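Local coordinates for protein UDP-N-acetylmuramate--L-alanine ligase (Thermotoga maritima, PDB 1J6U) that catalyses the ATP-dependent joining of L-alanine to UDP-N-acetylmuramate, an early step in building the peptidoglycan of the cell wall, at residues T120-K125 against L170-E175; T127-V132 against P165-L170; F177-P182 against F209-R214; L185-A190 against E226-L231. All coordinates share one frame; numbering follows the deposited sequence.

Contact 1: T120-K125 against L170-E175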
loop_
_atom_site.group_PDB
_atom_site.type_symbol
_atom_site.label_atom_id
_atom_site.label_comp_id
_atom_site.label_asym_id
_atom_site.label_seq_id
_atom_site.Cartn_x
_atom_site.Cartn_y
_atom_site.Cartn_z
ATOM N N THR A 120 -1.050 -10.995 -1.834
ATOM C CA THR A 120 -2.141 -10.712 -0.920
ATOM C C THR A 120 -1.564 -10.832 0.474
ATOM O O THR A 120 -0.428 -11.262 0.641
ATOM C CB THR A 120 -3.328 -11.707 -1.055
ATOM O OG1 THR A 120 -4.459 -11.201 -0.328
ATOM C CG2 THR A 120 -2.959 -13.050 -0.458
ATOM N N GLY A 121 -2.349 -10.454 1.475
ATOM C CA GLY A 121 -1.868 -10.531 2.841
ATOM C C GLY A 121 -2.406 -9.388 3.687
ATOM O O GLY A 121 -3.008 -8.456 3.186
ATOM N N THR A 122 -2.191 -9.468 4.984
ATOM C CA THR A 122 -2.673 -8.441 5.849
ATOM C C THR A 122 -1.768 -7.250 5.759
ATOM O O THR A 122 -2.228 -6.149 5.542
ATOM C CB THR A 122 -2.695 -8.897 7.281
ATOM O OG1 THR A 122 -3.646 -9.957 7.431
ATOM C CG2 THR A 122 -3.046 -7.729 8.170
ATOM N N ASP A 123 -0.475 -7.482 5.916
ATOM C CA ASP A 123 0.508 -6.407 5.881
ATOM C C ASP A 123 1.617 -6.674 4.885
ATOM O O ASP A 123 2.057 -7.797 4.763
ATOM C CB ASP A 123 1.176 -6.267 7.256
ATOM C CG ASP A 123 0.173 -6.269 8.403
ATOM O OD1 ASP A 123 -0.649 -5.318 8.481
ATOM O OD2 ASP A 123 0.215 -7.221 9.228
ATOM N N GLY A 124 2.081 -5.626 4.211
ATOM C CA GLY A 124 3.208 -5.727 3.290
ATOM C C GLY A 124 2.859 -5.938 1.833
ATOM O O GLY A 124 3.693 -5.861 0.923
ATOM N N LYS A 125 1.585 -6.181 1.627
ATOM C CA LYS A 125 1.026 -6.463 0.334
ATOM C C LYS A 125 1.352 -5.487 -0.783
ATOM O O LYS A 125 1.790 -5.886 -1.863
ATOM C CB LYS A 125 -0.482 -6.632 0.554
ATOM C CG LYS A 125 -1.348 -6.731 -0.635
ATOM C CD LYS A 125 -2.777 -6.895 -0.157
ATOM C CE LYS A 125 -3.138 -5.756 0.771
ATOM N NZ LYS A 125 -4.316 -6.047 1.630
ATOM N N LEU A 170 -4.150 -8.450 -4.187
ATOM C CA LEU A 170 -5.464 -8.996 -3.917
ATOM C C LEU A 170 -5.780 -8.617 -2.486
ATOM O O LEU A 170 -5.012 -8.912 -1.569
ATOM C CB LEU A 170 -5.483 -10.525 -4.021
ATOM C CG LEU A 170 -5.885 -11.104 -5.359
ATOM C CD1 LEU A 170 -6.002 -12.598 -5.220
ATOM C CD2 LEU A 170 -7.214 -10.539 -5.774
ATOM N N ASP A 171 -6.910 -7.971 -2.269
ATOM C CA ASP A 171 -7.247 -7.609 -0.901
ATOM C C ASP A 171 -7.974 -8.749 -0.192
ATOM O O ASP A 171 -9.086 -9.120 -0.563
ATOM C CB ASP A 171 -8.108 -6.349 -0.889
ATOM C CG ASP A 171 -8.676 -6.077 0.464
ATOM O OD1 ASP A 171 -7.906 -6.182 1.446
ATOM O OD2 ASP A 171 -9.891 -5.767 0.541
ATOM N N GLU A 172 -7.352 -9.302 0.836
ATOM C CA GLU A 172 -7.974 -10.392 1.534
ATOM C C GLU A 172 -9.094 -9.922 2.441
ATOM O O GLU A 172 -9.488 -10.618 3.388
ATOM C CB GLU A 172 -6.934 -11.210 2.326
ATOM C CG GLU A 172 -5.884 -10.444 3.155
ATOM C CD GLU A 172 -6.469 -9.606 4.273
ATOM O OE1 GLU A 172 -7.096 -8.567 3.958
ATOM O OE2 GLU A 172 -6.302 -9.987 5.460
ATOM N N SER A 173 -9.615 -8.737 2.165
ATOM C CA SER A 173 -10.703 -8.245 2.995
ATOM C C SER A 173 -11.958 -8.786 2.404
ATOM O O SER A 173 -12.900 -9.093 3.112
ATOM C CB SER A 173 -10.758 -6.723 3.012
ATOM O OG SER A 173 -9.713 -6.260 3.828
ATOM N N GLU A 174 -11.969 -8.900 1.091
ATOM C CA GLU A 174 -13.138 -9.421 0.428
ATOM C C GLU A 174 -12.913 -10.900 0.195
ATOM O O GLU A 174 -11.978 -11.285 -0.500
ATOM C CB GLU A 174 -13.366 -8.696 -0.900
ATOM C CG GLU A 174 -12.736 -7.291 -0.932
ATOM C CD GLU A 174 -13.249 -6.406 -2.081
ATOM O OE1 GLU A 174 -12.478 -5.516 -2.539
ATOM O OE2 GLU A 174 -14.423 -6.591 -2.508
ATOM N N GLU A 175 -13.774 -11.719 0.791
ATOM C CA GLU A 175 -13.728 -13.179 0.655
ATOM C C GLU A 175 -13.551 -13.637 -0.808
ATOM O O GLU A 175 -12.885 -14.648 -1.089
ATOM C CB GLU A 175 -15.020 -13.767 1.227
ATOM C CG GLU A 175 -15.050 -15.280 1.398
ATOM C CD GLU A 175 -16.371 -15.753 1.995
ATOM O OE1 GLU A 175 -16.350 -16.532 2.983
ATOM O OE2 GLU A 175 -17.431 -15.334 1.468
#
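With chi1 at -168°, Thr120 places its hydroxyl on the far side from its own backbone N and turns it toward the carbonyl of Leu170, while Lys125 runs out straight and then bends at chi3 (55°), swinging NZ back between Gly121 and Asp171. Thr120 OG1 donates to Leu170 O at 2.7 Å, coming from above the carbonyl plane, about 45° out of it. The aliphatic part of Lys125 lies against the same group, with CD 3.3 Å from Leu170 O. Its ammonium end has two partners: NZ gives a bond of 3.2 Å to Gly121 O, nearly in line with C=O, and makes a rather long salt bridge of 3.6 Å to Asp171 OD1. That carboxylate oxygen also accepts, on its syn lone pair, from Ser173 OG at 3.0 Å, which helps fix its direction. Were Lys125 cut back to an alanine, Gly121 O and the Asp171 carboxylate would probably lose their shared positive partner. Glu172 folds its CG to 3.5 Å from Gly121 O; its OE2 makes a weak bond of 3.3 Å with Thr122 OG1, while the stronger partners are Tyr205 OH for OE2 and the backbone N of Arg191 for OG1. The backbone angles of Gly121 suit glycine, since a CB would jam against the preceding carbonyl. Residues 121-127 form a P-loop, predicted to bind ATP. The loop links strand 116-120 to helix 125-138, Leu170 belongs with the neighbouring parallel strand 166-170, and helix 202-214 covers Thr120 and Glu172 with Phe209.

Contact 2: T127-V132 against P165-L170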
loop_
_atom_site.group_PDB
_atom_site.type_symbol
_atom_site.label_atom_id
_atom_site.label_comp_id
_atom_site.label_asym_id
_atom_site.label_seq_id
_atom_site.Cartn_x
_atom_site.Cartn_y
_atom_site.Cartn_z
ATOM N N THR A 127 3.714 -2.994 -0.898
ATOM C CA THR A 127 5.147 -2.847 -1.149
ATOM C C THR A 127 5.670 -4.093 -1.885
ATOM O O THR A 127 6.438 -3.977 -2.865
ATOM C CB THR A 127 5.953 -2.642 0.167
ATOM O OG1 THR A 127 5.784 -1.300 0.614
ATOM C CG2 THR A 127 7.459 -2.879 -0.066
ATOM N N THR A 128 5.241 -5.268 -1.410
ATOM C CA THR A 128 5.654 -6.537 -2.016
ATOM C C THR A 128 5.232 -6.555 -3.473
ATOM O O THR A 128 6.023 -6.896 -4.365
ATOM C CB THR A 128 5.060 -7.712 -1.263
ATOM O OG1 THR A 128 5.635 -7.741 0.053
ATOM C CG2 THR A 128 5.368 -9.044 -1.998
ATOM N N THR A 129 3.995 -6.144 -3.724
ATOM C CA THR A 129 3.518 -6.063 -5.097
ATOM C C THR A 129 4.351 -5.096 -5.924
ATOM O O THR A 129 4.647 -5.352 -7.089
ATOM C CB THR A 129 2.084 -5.554 -5.167
ATOM O OG1 THR A 129 1.246 -6.350 -4.331
ATOM C CG2 THR A 129 1.590 -5.609 -6.585
ATOM N N ALA A 130 4.727 -3.975 -5.321
ATOM C CA ALA A 130 5.492 -2.970 -6.047
ATOM C C ALA A 130 6.872 -3.550 -6.367
ATOM O O ALA A 130 7.433 -3.337 -7.470
ATOM C CB ALA A 130 5.579 -1.656 -5.216
HETATM N N MSE A 131 7.410 -4.306 -5.412
HETATM C CA MSE A 131 8.702 -4.954 -5.612
HETATM C C MSE A 131 8.627 -5.940 -6.804
HETATM O O MSE A 131 9.474 -5.884 -7.695
HETATM C CB MSE A 131 9.130 -5.665 -4.346
HETATM C CG MSE A 131 9.618 -4.755 -3.312
HETATM SE SE MSE A 131 10.028 -5.700 -1.709
HETATM C CE MSE A 131 11.202 -4.388 -0.897
ATOM N N VAL A 132 7.605 -6.808 -6.817
ATOM C CA VAL A 132 7.404 -7.772 -7.880
ATOM C C VAL A 132 7.330 -7.042 -9.203
ATOM O O VAL A 132 8.049 -7.387 -10.144
ATOM C CB VAL A 132 6.099 -8.591 -7.669
ATOM C CG1 VAL A 132 5.833 -9.536 -8.880
ATOM C CG2 VAL A 132 6.224 -9.409 -6.420
ATOM N N PRO A 165 3.582 -10.248 -18.255
ATOM C CA PRO A 165 2.553 -10.791 -17.361
ATOM C C PRO A 165 1.876 -9.644 -16.610
ATOM O O PRO A 165 2.252 -8.473 -16.738
ATOM C CB PRO A 165 3.356 -11.668 -16.407
ATOM C CG PRO A 165 4.581 -10.853 -16.198
ATOM C CD PRO A 165 4.904 -10.263 -17.612
ATOM N N VAL A 166 0.884 -9.978 -15.805
ATOM C CA VAL A 166 0.208 -8.965 -15.038
ATOM C C VAL A 166 0.474 -9.217 -13.544
ATOM O O VAL A 166 0.421 -10.357 -13.054
ATOM C CB VAL A 166 -1.308 -8.946 -15.352
ATOM C CG1 VAL A 166 -1.879 -10.336 -15.235
ATOM C CG2 VAL A 166 -2.036 -8.001 -14.372
ATOM N N VAL A 167 0.813 -8.132 -12.849
ATOM C CA VAL A 167 1.107 -8.145 -11.420
ATOM C C VAL A 167 0.007 -7.370 -10.701
ATOM O O VAL A 167 -0.317 -6.233 -11.089
ATOM C CB VAL A 167 2.452 -7.398 -11.102
ATOM C CG1 VAL A 167 2.878 -7.678 -9.687
ATOM C CG2 VAL A 167 3.519 -7.790 -12.067
ATOM N N TYR A 168 -0.544 -7.948 -9.642
ATOM C CA TYR A 168 -1.580 -7.245 -8.896
ATOM C C TYR A 168 -1.678 -7.635 -7.437
ATOM O O TYR A 168 -1.150 -8.642 -6.976
ATOM C CB TYR A 168 -2.924 -7.434 -9.572
ATOM C CG TYR A 168 -3.332 -8.874 -9.659
ATOM C CD1 TYR A 168 -4.117 -9.464 -8.655
ATOM C CD2 TYR A 168 -2.929 -9.666 -10.755
ATOM C CE1 TYR A 168 -4.501 -10.811 -8.737
ATOM C CE2 TYR A 168 -3.312 -11.021 -10.851
ATOM C CZ TYR A 168 -4.097 -11.575 -9.843
ATOM O OH TYR A 168 -4.516 -12.860 -9.976
ATOM N N GLU A 169 -2.378 -6.785 -6.724
ATOM C CA GLU A 169 -2.601 -6.887 -5.295
ATOM C C GLU A 169 -3.995 -7.499 -5.083
ATOM O O GLU A 169 -4.913 -7.135 -5.748
ATOM C CB GLU A 169 -2.550 -5.450 -4.759
ATOM C CG GLU A 169 -2.442 -5.229 -3.279
ATOM C CD GLU A 169 -2.280 -3.739 -2.930
ATOM O OE1 GLU A 169 -1.275 -3.110 -3.359
ATOM O OE2 GLU A 169 -3.168 -3.197 -2.225
ATOM N N LEU A 170 -4.150 -8.450 -4.187
ATOM C CA LEU A 170 -5.464 -8.996 -3.917
ATOM C C LEU A 170 -5.780 -8.617 -2.486
ATOM O O LEU A 170 -5.012 -8.912 -1.569
ATOM C CB LEU A 170 -5.483 -10.525 -4.021
ATOM C CG LEU A 170 -5.885 -11.104 -5.359
ATOM C CD1 LEU A 170 -6.002 -12.598 -5.220
ATOM C CD2 LEU A 170 -7.214 -10.539 -5.774
#
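Helix-on-sheet packing joins Thr129 and Val132 of helix 125-138 to Val167 and Glu169 of strand 166-170, inside the central domain of the ligase. The helix belongs to a beta-alpha-beta crossover from strand 116-120 to strand 144-146, and strand 166-170 lies between those two in the sheet, directly beneath it. The short axes run antiparallel (177°) and come within 8.1 Å, a close approach, consistent with threonine and valine side chains at the interface. Val132 and Val167 meet methyl to methyl, CG1 to CG1 at 3.6 Å. In Val132 that methyl points away from the backbone N (chi1 175°), which sends it down toward the strand. One turn earlier, Thr129 lays its CG2 3.9 Å from Val167 CG1, the two side chains sliding past each other in opposite directions. The same methyl is 3.9 Å from the carbonyl carbon of Tyr168, so it rests on the strand backbone as well. Threonine suits this place because its hydroxyl is satisfied within the helix, by Lys125 O, and can then lie against carbon: Thr129 OG1 is 3.9 Å from Glu169 CB, the side chains meeting at about a right angle. The extended Glu169 carries its carboxylate alongside the start of the helix, where OE1 accepts from Gly148 N. Tyr168 points to the other face of the sheet, where it bonds to Glu116 and meets the ring of Phe105. Val167 also touches Leu136 further along the helix, Thr129 reaches Val119 on strand 116-120, and helix 276-291 packs against Thr127, Thr128 and the selenomethionine Met131.

Contact 3: F177-P182 against F209-R214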
loop_
_atom_site.group_PDB
_atom_site.type_symbol
_atom_site.label_atom_id
_atom_site.label_comp_id
_atom_site.label_asym_id
_atom_site.label_seq_id
_atom_site.Cartn_x
_atom_site.Cartn_y
_atom_site.Cartn_z
ATOM N N PHE A 177 -11.646 -12.849 -2.899
ATOM C CA PHE A 177 -10.280 -12.882 -3.414
ATOM C C PHE A 177 -9.927 -14.321 -3.676
ATOM O O PHE A 177 -9.173 -14.620 -4.601
ATOM C CB PHE A 177 -9.286 -12.224 -2.444
ATOM C CG PHE A 177 -8.763 -13.127 -1.368
ATOM C CD1 PHE A 177 -7.528 -13.781 -1.527
ATOM C CD2 PHE A 177 -9.459 -13.285 -0.177
ATOM C CE1 PHE A 177 -6.990 -14.579 -0.510
ATOM C CE2 PHE A 177 -8.936 -14.080 0.849
ATOM C CZ PHE A 177 -7.696 -14.733 0.689
ATOM N N SER A 178 -10.522 -15.198 -2.874
ATOM C CA SER A 178 -10.335 -16.653 -2.963
ATOM C C SER A 178 -10.805 -17.254 -4.302
ATOM O O SER A 178 -10.557 -18.419 -4.575
ATOM C CB SER A 178 -11.111 -17.335 -1.851
ATOM O OG SER A 178 -12.481 -17.145 -2.125
ATOM N N GLU A 179 -11.485 -16.449 -5.111
ATOM C CA GLU A 179 -11.993 -16.860 -6.404
ATOM C C GLU A 179 -10.972 -16.629 -7.505
ATOM O O GLU A 179 -11.185 -17.005 -8.658
ATOM C CB GLU A 179 -13.274 -16.083 -6.740
ATOM C CG GLU A 179 -14.441 -16.407 -5.837
ATOM C CD GLU A 179 -14.771 -17.888 -5.853
ATOM O OE1 GLU A 179 -14.630 -18.549 -4.793
ATOM O OE2 GLU A 179 -15.163 -18.387 -6.934
ATOM N N PHE A 180 -9.872 -15.984 -7.161
ATOM C CA PHE A 180 -8.820 -15.747 -8.136
ATOM C C PHE A 180 -7.958 -17.005 -8.205
ATOM O O PHE A 180 -7.918 -17.808 -7.271
ATOM C CB PHE A 180 -7.934 -14.548 -7.714
ATOM C CG PHE A 180 -8.571 -13.226 -7.953
ATOM C CD1 PHE A 180 -9.678 -12.822 -7.207
ATOM C CD2 PHE A 180 -8.129 -12.408 -8.984
ATOM C CE1 PHE A 180 -10.333 -11.614 -7.512
ATOM C CE2 PHE A 180 -8.781 -11.202 -9.286
ATOM C CZ PHE A 180 -9.877 -10.811 -8.555
ATOM N N SER A 181 -7.266 -17.188 -9.310
ATOM C CA SER A 181 -6.385 -18.331 -9.391
ATOM C C SER A 181 -5.164 -17.935 -10.220
ATOM O O SER A 181 -5.014 -18.325 -11.389
ATOM C CB SER A 181 -7.121 -19.523 -9.998
ATOM O OG SER A 181 -7.814 -19.090 -11.133
ATOM N N PRO A 182 -4.281 -17.127 -9.616
ATOM C CA PRO A 182 -3.059 -16.658 -10.279
ATOM C C PRO A 182 -2.085 -17.823 -10.436
ATOM O O PRO A 182 -2.275 -18.896 -9.840
ATOM C CB PRO A 182 -2.525 -15.630 -9.299
ATOM C CG PRO A 182 -2.900 -16.290 -7.931
ATOM C CD PRO A 182 -4.322 -16.705 -8.197
ATOM N N PHE A 209 -8.146 -18.739 2.000
ATOM C CA PHE A 209 -6.746 -18.912 1.621
ATOM C C PHE A 209 -6.489 -20.298 1.063
ATOM O O PHE A 209 -5.815 -20.455 0.032
ATOM C CB PHE A 209 -5.819 -18.629 2.804
ATOM C CG PHE A 209 -5.625 -17.176 3.048
ATOM C CD1 PHE A 209 -6.248 -16.547 4.117
ATOM C CD2 PHE A 209 -4.899 -16.414 2.147
ATOM C CE1 PHE A 209 -6.156 -15.180 4.287
ATOM C CE2 PHE A 209 -4.795 -15.043 2.295
ATOM C CZ PHE A 209 -5.425 -14.420 3.369
ATOM N N GLU A 210 -7.041 -21.290 1.749
ATOM C CA GLU A 210 -6.932 -22.683 1.340
ATOM C C GLU A 210 -7.261 -22.800 -0.158
ATOM O O GLU A 210 -6.478 -23.318 -0.975
ATOM C CB GLU A 210 -7.935 -23.509 2.134
ATOM C CG GLU A 210 -7.395 -24.802 2.639
ATOM C CD GLU A 210 -6.830 -24.650 4.021
ATOM O OE1 GLU A 210 -7.539 -24.040 4.852
ATOM O OE2 GLU A 210 -5.699 -25.140 4.273
ATOM N N LYS A 211 -8.430 -22.277 -0.483
ATOM C CA LYS A 211 -8.977 -22.239 -1.819
ATOM C C LYS A 211 -8.126 -21.542 -2.871
ATOM O O LYS A 211 -7.915 -22.098 -3.960
ATOM C CB LYS A 211 -10.365 -21.584 -1.784
ATOM C CG LYS A 211 -10.999 -21.462 -3.173
ATOM C CD LYS A 211 -12.469 -21.102 -3.091
ATOM C CE LYS A 211 -13.162 -21.460 -4.385
ATOM N NZ LYS A 211 -14.642 -21.449 -4.214
ATOM N N ILE A 212 -7.642 -20.331 -2.583
ATOM C CA ILE A 212 -6.837 -19.677 -3.611
ATOM C C ILE A 212 -5.521 -20.431 -3.758
ATOM O O ILE A 212 -5.005 -20.567 -4.871
ATOM C CB ILE A 212 -6.578 -18.177 -3.328
ATOM C CG1 ILE A 212 -5.954 -17.551 -4.562
ATOM C CG2 ILE A 212 -5.676 -17.987 -2.116
ATOM C CD1 ILE A 212 -5.854 -16.093 -4.472
ATOM N N SER A 213 -4.990 -20.934 -2.642
ATOM C CA SER A 213 -3.762 -21.710 -2.701
ATOM C C SER A 213 -3.954 -22.866 -3.684
ATOM O O SER A 213 -3.148 -23.028 -4.608
ATOM C CB SER A 213 -3.425 -22.279 -1.346
ATOM O OG SER A 213 -3.127 -21.238 -0.456
ATOM N N ARG A 214 -5.024 -23.654 -3.488
ATOM C CA ARG A 214 -5.311 -24.778 -4.370
ATOM C C ARG A 214 -5.273 -24.382 -5.843
ATOM O O ARG A 214 -4.731 -25.094 -6.660
ATOM C CB ARG A 214 -6.673 -25.410 -4.037
ATOM C CG ARG A 214 -6.658 -26.140 -2.698
ATOM C CD ARG A 214 -7.890 -27.018 -2.419
ATOM N NE ARG A 214 -8.958 -26.323 -1.701
ATOM C CZ ARG A 214 -9.969 -25.699 -2.302
ATOM N NH1 ARG A 214 -10.068 -25.674 -3.641
ATOM N NH2 ARG A 214 -10.890 -25.105 -1.559
#
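Ile212 enters the loop 177-182 from the helix, and each of its carbons finds a partner there. CB faces the backbone of Ser178; CG2 reaches the ring of Phe177, 4.0 Å from CE1. CG1, held anti to the backbone N by chi1 (-170°), passes 3.4 Å from Phe180 O and 4.1 Å from Pro182 CD. At the tip, CD1 lies 3.6 Å from Phe177 O and also touches the CB of Phe180. A branched, wholly apolar chain suits a pocket walled by two phenylalanines, a proline and backbone carbonyls. Helix 202-214 is the connection between the parallel strands 184-187 and 218-222, a beta-alpha-beta unit whose helix lies on the opposite face of the sheet from helix 125-138; the loop packed on it leads from strand 166-170 into strand 184-187. One turn before Ile212, Phe209 receives Phe177 in a T-shaped stack, centroids 4.8 Å apart and planes at 60°. The edge of Phe177 points at the face of Phe209, CZ coming 3.3 Å from CE2. At the partly exposed side Lys211 stretches out fully extended. Its CG lies 3.4 Å from Ser178 O, and NZ forms a salt bridge of 3.0 Å with Glu179 OE1, which accepts on its syn lone pair. The glutamate bends at chi2 (-57°) to bring its carboxylate round to the lysine. Loss of the long chain of Lys211, as with a serine here, is likely to leave the Glu179 carboxylate without this charge and to bare the Ser178 carbonyl. Phe180 turns its ring away from Ile212, toward Leu102 and Leu109 of helix 101-112.

Contact 4: L185-A190 against E226-L231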
loop_
_atom_site.group_PDB
_atom_site.type_symbol
_atom_site.label_atom_id
_atom_site.label_comp_id
_atom_site.label_asym_id
_atom_site.label_seq_id
_atom_site.Cartn_x
_atom_site.Cartn_y
_atom_site.Cartn_z
ATOM N N LEU A 185 1.334 -16.735 -6.252
ATOM C CA LEU A 185 0.729 -15.959 -5.220
ATOM C C LEU A 185 1.667 -15.836 -4.009
ATOM O O LEU A 185 2.156 -16.859 -3.471
ATOM C CB LEU A 185 -0.543 -16.642 -4.764
ATOM C CG LEU A 185 -1.084 -16.095 -3.450
ATOM C CD1 LEU A 185 -1.779 -14.767 -3.772
ATOM C CD2 LEU A 185 -2.038 -17.099 -2.779
ATOM N N ILE A 186 1.960 -14.592 -3.612
ATOM C CA ILE A 186 2.728 -14.391 -2.383
ATOM C C ILE A 186 1.660 -14.012 -1.342
ATOM O O ILE A 186 0.768 -13.182 -1.609
ATOM C CB ILE A 186 3.712 -13.215 -2.448
ATOM C CG1 ILE A 186 4.893 -13.536 -3.361
ATOM C CG2 ILE A 186 4.214 -12.908 -1.050
ATOM C CD1 ILE A 186 5.880 -12.341 -3.544
ATOM N N ILE A 187 1.710 -14.657 -0.188
ATOM C CA ILE A 187 0.781 -14.333 0.885
ATOM C C ILE A 187 1.741 -13.818 1.943
ATOM O O ILE A 187 2.443 -14.621 2.567
ATOM C CB ILE A 187 0.074 -15.569 1.469
ATOM C CG1 ILE A 187 -0.744 -16.292 0.392
ATOM C CG2 ILE A 187 -0.832 -15.138 2.622
ATOM C CD1 ILE A 187 -1.445 -17.575 0.921
ATOM N N THR A 188 1.767 -12.494 2.146
ATOM C CA THR A 188 2.697 -11.864 3.112
ATOM C C THR A 188 2.483 -12.352 4.522
ATOM O O THR A 188 3.447 -12.617 5.251
ATOM C CB THR A 188 2.547 -10.350 3.132
ATOM O OG1 THR A 188 1.162 -10.037 3.313
ATOM C CG2 THR A 188 3.033 -9.741 1.840
ATOM N N ASN A 189 1.208 -12.452 4.900
ATOM C CA ASN A 189 0.790 -12.933 6.230
ATOM C C ASN A 189 -0.715 -12.838 6.184
ATOM O O ASN A 189 -1.286 -12.269 5.249
ATOM C CB ASN A 189 1.294 -12.038 7.356
ATOM C CG ASN A 189 1.024 -10.574 7.070
ATOM O OD1 ASN A 189 -0.096 -10.188 6.720
ATOM N ND2 ASN A 189 2.054 -9.754 7.184
ATOM N N ALA A 190 -1.358 -13.370 7.201
ATOM C CA ALA A 190 -2.815 -13.388 7.241
ATOM C C ALA A 190 -3.193 -13.393 8.718
ATOM O O ALA A 190 -3.286 -14.454 9.353
ATOM C CB ALA A 190 -3.341 -14.663 6.539
ATOM N N GLU A 226 1.061 -18.034 11.482
ATOM C CA GLU A 226 0.302 -19.161 12.030
ATOM C C GLU A 226 -0.737 -19.707 11.076
ATOM O O GLU A 226 -0.714 -20.884 10.738
ATOM C CB GLU A 226 -0.378 -18.794 13.369
ATOM N N LEU A 227 -1.624 -18.834 10.622
ATOM C CA LEU A 227 -2.724 -19.185 9.736
ATOM C C LEU A 227 -2.410 -19.669 8.339
ATOM O O LEU A 227 -3.141 -20.474 7.770
ATOM C CB LEU A 227 -3.602 -17.966 9.553
ATOM C CG LEU A 227 -5.043 -17.958 10.016
ATOM C CD1 LEU A 227 -5.093 -18.436 11.435
ATOM C CD2 LEU A 227 -5.602 -16.537 9.883
ATOM N N THR A 228 -1.305 -19.223 7.782
ATOM C CA THR A 228 -1.108 -19.510 6.392
ATOM C C THR A 228 0.203 -20.145 5.934
ATOM O O THR A 228 0.366 -20.457 4.761
ATOM C CB THR A 228 -1.408 -18.152 5.679
ATOM O OG1 THR A 228 -2.177 -18.362 4.501
ATOM C CG2 THR A 228 -0.142 -17.384 5.388
ATOM N N SER A 229 1.116 -20.390 6.862
ATOM C CA SER A 229 2.423 -20.926 6.507
ATOM C C SER A 229 2.457 -22.250 5.766
ATOM O O SER A 229 3.248 -22.434 4.834
ATOM C CB SER A 229 3.280 -21.046 7.751
ATOM O OG SER A 229 2.603 -21.804 8.720
ATOM N N HIS A 230 1.616 -23.174 6.201
ATOM C CA HIS A 230 1.558 -24.488 5.604
ATOM C C HIS A 230 1.127 -24.453 4.118
ATOM O O HIS A 230 1.407 -25.372 3.357
ATOM C CB HIS A 230 0.599 -25.365 6.429
ATOM C CG HIS A 230 -0.841 -25.000 6.253
ATOM N ND1 HIS A 230 -1.431 -23.947 6.919
ATOM C CD2 HIS A 230 -1.782 -25.487 5.408
ATOM C CE1 HIS A 230 -2.672 -23.800 6.491
ATOM N NE2 HIS A 230 -2.909 -24.722 5.573
ATOM N N LEU A 231 0.463 -23.392 3.690
ATOM C CA LEU A 231 0.029 -23.337 2.308
ATOM C C LEU A 231 1.147 -23.069 1.324
ATOM O O LEU A 231 0.989 -23.242 0.119
ATOM C CB LEU A 231 -1.031 -22.249 2.126
ATOM C CG LEU A 231 -2.231 -22.359 3.047
ATOM C CD1 LEU A 231 -3.159 -21.222 2.746
ATOM C CD2 LEU A 231 -2.946 -23.680 2.836
HETATM O O HOH W 1 -1.748 -16.035 11.067
#
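A water molecule ties Ala190 to Leu227: it donates to Ala190 O at 2.8 Å and accepts from Leu227 N at 2.8 Å, so two backbone groups that do not meet directly are each satisfied through it. Beside this bridge the side chain of Leu227 leans on the same carbonyl with both CB and CD2, CD2 coming 3.2 Å from Ala190 O. Alanine suits this spot because its short CB leaves room for Thr228, whose CB lies 4.1 Å away, and for Phe209 of helix 202-214. Segment 185-190 is the end of strand 184-187 and the turn beyond it, and 226-231 lies in the loop after the neighbouring parallel strand 218-222. The contact thus joins chain that emerges at the C-terminal ends of the strands, where nucleotide-binding folds of this kind place their ligand loops. Deeper in, Ile187, with CG2 trans to the backbone N, sets that methyl 3.6 Å from Thr228 CG2, the two side chains meeting at a slant. The other branch of the isoleucine reaches the hydroxyl: CD1 is 3.7 Å from Thr228 OG1. That buried oxygen has no polar partner in the model, being pressed against the hydrocarbon of Ile187. CD1 extends also to the 3-10 segment 229-231, 4.4 Å from Leu231 CD1. Leu231 is brought there by this short turn, in which its N bonds to Thr228 O at 3.1 Å. The N of Ala190 is held by Asp225, just before the loop segment.

In the fold
All four contacts lie in the central domain. Contacts 1 and 2 share Leu170, their centres about 12 Å apart: contact 1 holds the P-loop residues predicted to bind ATP, and contact 2 packs the helix that follows them against strand 166-170. Segment 185-190 of contact 4 also meets that loop: Asp123 N lies 2.8 Å from Asn189 OD1, a probable hydrogen bond, and Thr120 pairs with Ile186 in the sheet. Contact 3 lies across the sheet from contact 2, centres about 16 Å apart; Leu170 CD1 meets Ile212 CD1 at 3.6 Å. Helix 202-214 carries contact 3 on to contact 4, where Phe209 CE1 lies 3.6 Å from Ala190 CB.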